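Local coordinates for protein bacteriohemerythrin (Methylococcus capsulatus, PDB 4XPX) that reversibly binds oxygen at a two-iron centre and may store it or deliver it to oxygen-requiring enzymes, at residues T12-A17 against Y124-S129; M27-L31 against Q46-L50. The contacts are given in a common frame with arbitrary orientation. Residues are numbered along the deposited sequence.

Overall arrangement
This bacteriohemerythrin illustrates how a four-helix bundle (helices 15-34, 40-67, 73-95, 103-121) is closed by neighbouring helices and by the segment entering its first helix, which meets the short helix following its last. Both contacts draw on helix 15-34: contact 1 on its beginning and the loop before, contact 2 on its later part. In chain order the segments run 12-17, 27-31, 46-50 and 124-129, so contact 2 falls within the span bridged by contact 1. Their centres lie 25 Å apart, on opposite sides of the chain's centre, nearest atoms about 12 Å apart. Contact 1 borders the iron ligands at one end; contact 2 is plain bundle packing, the Leu-50 side chain about 11 Å from a bound iron.

Contact 1 of 2, residues T12-A17 against Y124-S129; sequences TNVGFA and YGPCLS
Packing without a cross-segment hydrogen bond joins the loop entering helix 15-34, first of the four-helix bundle, to helix 125-129, the short one that follows the last. Thr-12 and Gly-125 approach to 5.4 Å between CA atoms, Val-14 and Ser-129 to 5.5 Å. An ST turn shapes the loop, Val-14 N donating to Thr-12 OG1 (3.0 Å), which is also hydrogen-bonded to Asp-18; Asn-13 has positive phi (67°), and extended Val-14 (-123/110) is the N-cap residue. Val-14, with chi1 t, sends CG2 to 3.8 Å from both Tyr-124 CE1, at the ring edge, and Leu-128 CB. Thr-12 O rests 3.4 Å from Gly-125 CA, where a side chain would clash. Asn-13 O lies 3.4 Å from Ser-129 CB, while Ser-129 OG donates a hydrogen bond to Gly-125 O (2.7 Å). Toward helix 40-67, Phe-16 CZ is a looser 4.5 Å from Leu-128 CD2. Tyr-124, with chi1 p, brings its OH to 3.2 Å from Ala-17 CB and 4.0 Å from Thr-12 CG2. That hydroxyl is hydrogen-bonded to Glu-61, and His-21 touches the tyrosine side chain; both residues are iron ligands. Terminal packing thus merges with the second shell of the hemerythrin di-iron site.

Contact 2 of 2, residues M27-L31 against Q46-L50; sequences MVNKL and QLDAL
Two consecutive helices of the bundle, 15-34 and 40-67, pack side by side, nearly antiparallel (signed crossing angle -164°), with the axes of the short segments 9.5 Å apart. The register sets Met-27 opposite Leu-50 (CA atoms 5.8 Å apart) and Leu-31 opposite Gln-46 (5.7 Å). Leu-31 (chi1 t, chi2 p) fills the hollow between Leu-47 and Leu-50: its CD2 is 3.8 Å from Leu-50 CD2 and 4.2 Å from Leu-47 CD1. In return Leu-50, also t and p, pushes CD1 between Met-27 CB (3.9 Å) and Val-28 CG2 (3.8 Å). Met-27 (m, t, p) reaches across, its CE lying 3.6 Å from Ala-49 CB and 3.4 Å from Ala-49 O. Gln-46 (t, p) stretches the opposite way, with CG 3.8 Å from Leu-31 CB and NE2 3.7 Å from Lys-30 CB. Gln-46 NE2 donates a hydrogen bond to Met-27 O (3.2 Å, N-H...O angle 147°), an oxygen that also accepts from Leu-31 N (3.0 Å). Val-28 and Leu-31 meet helix 103-121, and Leu-47 meets Leu-90 and Phe-94 of helix 73-95, so the seam feeds into the four-helix-bundle core. Chemically, then, it is a leucine-rich apolar interface supplemented by one side-chain-to-backbone hydrogen bond on its more exposed side.

Contact 1 of 2, residues T12-A17 against Y124-S129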
ATOM      1  N   THR A  12      11.826  -5.843  -6.123  1.00  9.52           N
ATOM      2  CA  THR A  12      11.086  -6.579  -7.123  1.00  9.74           C
ATOM      3  C   THR A  12      11.811  -6.745  -8.407  1.00 10.07           C
ATOM      4  O   THR A  12      11.330  -7.501  -9.283  1.00 12.06           O
ATOM      5  CB  THR A  12       9.733  -5.934  -7.425  1.00  9.55           C
ATOM      6  OG1 THR A  12       9.957  -4.682  -8.063  1.00 10.06           O
ATOM      7  CG2 THR A  12       8.849  -5.826  -6.201  1.00 10.70           C
ATOM      8  N   ASN A  13      12.825  -6.086  -8.636  1.00 11.02           N
ATOM      9  CA  ASN A  13      13.584  -5.914  -9.872  1.00 11.97           C
ATOM     10  C   ASN A  13      12.791  -5.165 -10.910  1.00 10.83           C
ATOM     11  O   ASN A  13      13.193  -5.189 -12.121  1.00 13.59           O
ATOM     12  CB  ASN A  13      14.032  -7.269 -10.422  1.00 20.00           C
ATOM     13  CG  ASN A  13      15.058  -7.138 -11.529  1.00 20.00           C
ATOM     14  OD1 ASN A  13      15.854  -6.200 -11.546  1.00 20.00           O
ATOM     15  ND2 ASN A  13      15.046  -8.082 -12.464  1.00 20.00           N
ATOM     16  N   VAL A  14      11.731  -4.387 -10.484  1.00  9.90           N
ATOM     17  CA  VAL A  14      10.874  -3.602 -11.367  1.00 10.54           C
ATOM     18  C   VAL A  14      10.969  -2.181 -10.862  1.00 10.41           C
ATOM     19  O   VAL A  14      10.496  -1.847  -9.728  1.00 10.20           O
ATOM     20  CB  VAL A  14       9.437  -4.095 -11.376  1.00 10.06           C
ATOM     21  CG1 VAL A  14       8.600  -3.245 -12.303  1.00 11.67           C
ATOM     22  CG2 VAL A  14       9.405  -5.562 -11.807  1.00 11.26           C
ATOM     23  N   GLY A  15      11.617  -1.286 -11.627  1.00 11.31           N
ATOM     24  CA  GLY A  15      11.953   0.056 -11.057  1.00 12.84           C
ATOM     25  C   GLY A  15      10.733   0.843 -10.648  1.00 11.05           C
ATOM     26  O   GLY A  15      10.749   1.427  -9.533  1.00 10.85           O
ATOM     27  N   PHE A  16       9.674   0.909 -11.445  1.00 11.39           N
ATOM     28  CA  PHE A  16       8.563   1.763 -11.066  1.00 11.27           C
ATOM     29  C   PHE A  16       7.955   1.251  -9.785  1.00  9.49           C
ATOM     30  O   PHE A  16       7.470   2.083  -8.964  1.00 10.71           O
ATOM     31  CB  PHE A  16       7.523   1.944 -12.151  1.00 12.56           C
ATOM     32  CG  PHE A  16       6.515   0.781 -12.276  1.00 11.28           C
ATOM     33  CD1 PHE A  16       6.747  -0.274 -13.179  1.00 12.73           C
ATOM     34  CD2 PHE A  16       5.317   0.685 -11.466  1.00 12.83           C
ATOM     35  CE1 PHE A  16       5.864  -1.340 -13.248  1.00 13.34           C
ATOM     36  CE2 PHE A  16       4.474  -0.371 -11.573  1.00 12.87           C
ATOM     37  CZ  PHE A  16       4.706  -1.348 -12.491  1.00 15.29           C
ATOM     38  N   ALA A  17       7.875  -0.047  -9.616  1.00  9.00           N
ATOM     39  CA  ALA A  17       7.242  -0.617  -8.480  1.00  8.95           C
ATOM     40  C   ALA A  17       8.026  -0.386  -7.247  1.00  8.23           C
ATOM     41  O   ALA A  17       7.488  -0.021  -6.173  1.00  8.71           O
ATOM     42  CB  ALA A  17       7.022  -2.104  -8.683  1.00 10.43           C
ATOM     43  N   TYR A 124       6.098 -11.005  -9.837  1.00  9.38           N
ATOM     44  CA  TYR A 124       6.003 -10.451 -11.172  1.00  9.47           C
ATOM     45  C   TYR A 124       7.318  -9.967 -11.746  1.00  9.36           C
ATOM     46  O   TYR A 124       7.356  -9.499 -12.858  1.00 10.65           O
ATOM     47  CB  TYR A 124       4.907  -9.336 -11.311  1.00  9.03           C
ATOM     48  CG  TYR A 124       5.073  -8.120 -10.437  1.00  8.18           C
ATOM     49  CD1 TYR A 124       6.254  -7.397 -10.362  1.00  8.73           C
ATOM     50  CD2 TYR A 124       3.970  -7.624  -9.723  1.00  8.20           C
ATOM     51  CE1 TYR A 124       6.366  -6.253  -9.575  1.00  9.03           C
ATOM     52  CE2 TYR A 124       4.081  -6.531  -8.913  1.00  8.36           C
ATOM     53  CZ  TYR A 124       5.255  -5.844  -8.809  1.00  7.80           C
ATOM     54  OH  TYR A 124       5.449  -4.758  -7.984  1.00  8.23           O
ATOM     55  N   GLY A 125       8.395 -10.076 -10.977  1.00  9.99           N
ATOM     56  CA  GLY A 125       9.646  -9.477 -11.427  1.00 11.55           C
ATOM     57  C   GLY A 125      10.106 -10.019 -12.769  1.00 12.05           C
ATOM     58  O   GLY A 125      10.417  -9.242 -13.641  1.00 13.47           O
ATOM     59  N   PRO A 126      10.189 -11.367 -12.940  1.00 13.32           N
ATOM     60  CA  PRO A 126      10.717 -11.852 -14.267  1.00 15.54           C
ATOM     61  C   PRO A 126       9.849 -11.330 -15.387  1.00 15.03           C
ATOM     62  O   PRO A 126      10.413 -10.965 -16.486  1.00 18.73           O
ATOM     63  CB  PRO A 126      10.668 -13.362 -14.072  1.00 16.76           C
ATOM     64  CG  PRO A 126      10.919 -13.510 -12.649  1.00 15.87           C
ATOM     65  CD  PRO A 126      10.125 -12.410 -11.961  1.00 14.17           C
ATOM     66  N   CYS A 127       8.526 -11.325 -15.278  1.00 13.31           N
ATOM     67  CA  CYS A 127       7.669 -10.912 -16.358  1.00 14.32           C
ATOM     68  C   CYS A 127       7.779  -9.420 -16.620  1.00 14.28           C
ATOM     69  O   CYS A 127       7.931  -8.957 -17.790  1.00 16.88           O
ATOM     70  CB  CYS A 127       6.190 -11.253 -15.989  1.00 13.92           C
ATOM     71  SG  CYS A 127       4.985 -10.794 -17.249  1.00 16.53           S
ATOM     72  N   LEU A 128       7.745  -8.592 -15.569  1.00 13.71           N
ATOM     73  CA  LEU A 128       7.667  -7.151 -15.745  1.00 15.09           C
ATOM     74  C   LEU A 128       9.013  -6.530 -15.963  1.00 18.27           C
ATOM     75  O   LEU A 128       9.033  -5.445 -16.553  1.00 22.11           O
ATOM     76  CB  LEU A 128       6.991  -6.448 -14.608  1.00 14.02           C
ATOM     77  CG  LEU A 128       5.468  -6.388 -14.641  1.00 15.97           C
ATOM     78  CD1 LEU A 128       4.649  -7.571 -15.158  1.00 16.93           C
ATOM     79  CD2 LEU A 128       4.847  -5.699 -13.466  1.00 14.35           C
ATOM     80  N   SER A 129      10.103  -7.179 -15.600  1.00 17.05           N
ATOM     81  CA  SER A 129      11.479  -6.660 -15.884  1.00 21.05           C
ATOM     82  C   SER A 129      11.967  -7.101 -17.300  1.00 25.23           C
ATOM     83  O   SER A 129      12.927  -6.492 -17.808  1.00 28.83           O
ATOM     84  CB  SER A 129      12.442  -7.094 -14.782  1.00 19.16           C
ATOM     85  OG  SER A 129      12.693  -8.469 -14.969  1.00 19.40           O
TER

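Contact 2 of 2, residues M27-L31 against Q46-L50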
ATOM      1  N   MET A  27       4.887   7.447   3.168  1.00  7.32           N
ATOM      2  CA  MET A  27       3.579   8.006   3.512  1.00  7.65           C
ATOM      3  C   MET A  27       2.972   7.264   4.699  1.00  7.43           C
ATOM      4  O   MET A  27       2.278   7.916   5.545  1.00  7.98           O
ATOM      5  CB  MET A  27       2.661   7.954   2.261  1.00  7.34           C
ATOM      6  CG  MET A  27       3.168   8.839   1.149  1.00  7.64           C
ATOM      7  SD  MET A  27       2.054   8.881  -0.279  1.00  8.41           S
ATOM      8  CE  MET A  27       0.834  10.105   0.293  1.00 10.34           C
ATOM      9  N   VAL A  28       3.159   5.946   4.811  1.00  7.09           N
ATOM     10  CA  VAL A  28       2.764   5.192   6.020  1.00  7.51           C
ATOM     11  C   VAL A  28       3.511   5.748   7.215  1.00  7.15           C
ATOM     12  O   VAL A  28       2.915   5.920   8.309  1.00  7.85           O
ATOM     13  CB  VAL A  28       3.012   3.711   5.853  1.00  7.77           C
ATOM     14  CG1 VAL A  28       2.826   2.966   7.158  1.00  9.05           C
ATOM     15  CG2 VAL A  28       2.100   3.098   4.785  1.00  8.43           C
ATOM     16  N   ASN A  29       4.797   5.986   7.077  1.00  7.57           N
ATOM     17  CA  ASN A  29       5.571   6.470   8.221  1.00  8.02           C
ATOM     18  C   ASN A  29       5.058   7.786   8.712  1.00  7.96           C
ATOM     19  O   ASN A  29       4.996   8.012   9.951  1.00  8.56           O
ATOM     20  CB  ASN A  29       7.053   6.587   7.812  1.00  8.16           C
ATOM     21  CG  ASN A  29       7.717   5.224   7.746  1.00  8.81           C
ATOM     22  OD1 ASN A  29       7.179   4.241   8.232  1.00  9.55           O
ATOM     23  ND2 ASN A  29       8.899   5.143   7.136  1.00  9.98           N
ATOM     24  N   LYS A  30       4.696   8.694   7.807  1.00  8.18           N
ATOM     25  CA  LYS A  30       4.118   9.963   8.208  1.00  8.77           C
ATOM     26  C   LYS A  30       2.819   9.740   8.917  1.00  8.46           C
ATOM     27  O   LYS A  30       2.576  10.385  10.002  1.00  9.31           O
ATOM     28  CB  LYS A  30       3.942  10.892   7.041  1.00  9.91           C
ATOM     29  CG  LYS A  30       5.178  11.462   6.477  1.00 11.97           C
ATOM     30  CD  LYS A  30       4.899  12.302   5.268  1.00 16.11           C
ATOM     31  CE  LYS A  30       6.134  12.956   4.594  1.00 19.97           C
ATOM     32  NZ  LYS A  30       7.062  13.487   5.609  1.00 27.16           N
ATOM     33  N   LEU A  31       1.956   8.918   8.396  1.00  8.33           N
ATOM     34  CA  LEU A  31       0.682   8.667   9.051  1.00  8.46           C
ATOM     35  C   LEU A  31       0.891   8.045  10.408  1.00  8.12           C
ATOM     36  O   LEU A  31       0.166   8.422  11.394  1.00  8.93           O
ATOM     37  CB  LEU A  31      -0.178   7.727   8.189  1.00  8.52           C
ATOM     38  CG  LEU A  31      -1.600   7.458   8.743  1.00  8.91           C
ATOM     39  CD1 LEU A  31      -2.423   8.686   8.980  1.00 10.53           C
ATOM     40  CD2 LEU A  31      -2.327   6.491   7.802  1.00 10.16           C
ATOM     41  N   GLN A  46      -3.515  12.883   5.860  1.00  8.34           N
ATOM     42  CA  GLN A  46      -2.463  11.956   5.543  1.00  8.65           C
ATOM     43  C   GLN A  46      -3.064  10.586   5.181  1.00  8.20           C
ATOM     44  O   GLN A  46      -2.556   9.912   4.228  1.00  8.77           O
ATOM     45  CB  GLN A  46      -1.454  11.847   6.670  1.00  8.53           C
ATOM     46  CG  GLN A  46      -0.223  11.007   6.294  1.00  9.97           C
ATOM     47  CD  GLN A  46       0.584  11.621   5.183  1.00  9.58           C
ATOM     48  OE1 GLN A  46       0.609  12.874   5.035  1.00 13.97           O
ATOM     49  NE2 GLN A  46       1.314  10.809   4.426  1.00 10.79           N
ATOM     50  N   LEU A  47      -4.142  10.176   5.866  1.00  7.97           N
ATOM     51  CA  LEU A  47      -4.818   8.948   5.531  1.00  8.32           C
ATOM     52  C   LEU A  47      -5.300   8.995   4.063  1.00  7.92           C
ATOM     53  O   LEU A  47      -5.104   8.040   3.275  1.00  8.18           O
ATOM     54  CB  LEU A  47      -6.038   8.783   6.452  1.00  8.81           C
ATOM     55  CG  LEU A  47      -6.942   7.595   6.167  1.00  9.98           C
ATOM     56  CD1 LEU A  47      -6.258   6.306   6.476  1.00 13.15           C
ATOM     57  CD2 LEU A  47      -8.296   7.758   6.889  1.00 11.85           C
ATOM     58  N   ASP A  48      -5.976  10.077   3.738  1.00  8.27           N
ATOM     59  CA  ASP A  48      -6.530  10.177   2.378  1.00  8.74           C
ATOM     60  C   ASP A  48      -5.421  10.205   1.326  1.00  7.61           C
ATOM     61  O   ASP A  48      -5.551   9.572   0.283  1.00  8.12           O
ATOM     62  CB  ASP A  48      -7.416  11.382   2.257  1.00  9.23           C
ATOM     63  CG  ASP A  48      -8.727  11.282   3.041  1.00 10.73           C
ATOM     64  OD1 ASP A  48      -9.125  10.224   3.492  1.00 12.31           O
ATOM     65  OD2 ASP A  48      -9.388  12.388   3.214  1.00 13.81           O
ATOM     66  N   ALA A  49      -4.356  10.916   1.581  1.00  8.25           N
ATOM     67  CA  ALA A  49      -3.231  10.969   0.633  1.00  8.21           C
ATOM     68  C   ALA A  49      -2.629   9.592   0.422  1.00  7.30           C
ATOM     69  O   ALA A  49      -2.314   9.191  -0.699  1.00  7.84           O
ATOM     70  CB  ALA A  49      -2.176  11.981   1.113  1.00  9.37           C
ATOM     71  N   LEU A  50      -2.410   8.870   1.519  1.00  7.79           N
ATOM     72  CA  LEU A  50      -1.834   7.525   1.453  1.00  7.64           C
ATOM     73  C   LEU A  50      -2.744   6.609   0.627  1.00  7.23           C
ATOM     74  O   LEU A  50      -2.261   5.876  -0.268  1.00  7.65           O
ATOM     75  CB  LEU A  50      -1.688   6.959   2.859  1.00  7.77           C
ATOM     76  CG  LEU A  50      -1.335   5.454   2.900  1.00  7.58           C
ATOM     77  CD1 LEU A  50       0.001   5.145   2.324  1.00  8.34           C
ATOM     78  CD2 LEU A  50      -1.419   4.992   4.380  1.00  9.71           C
TER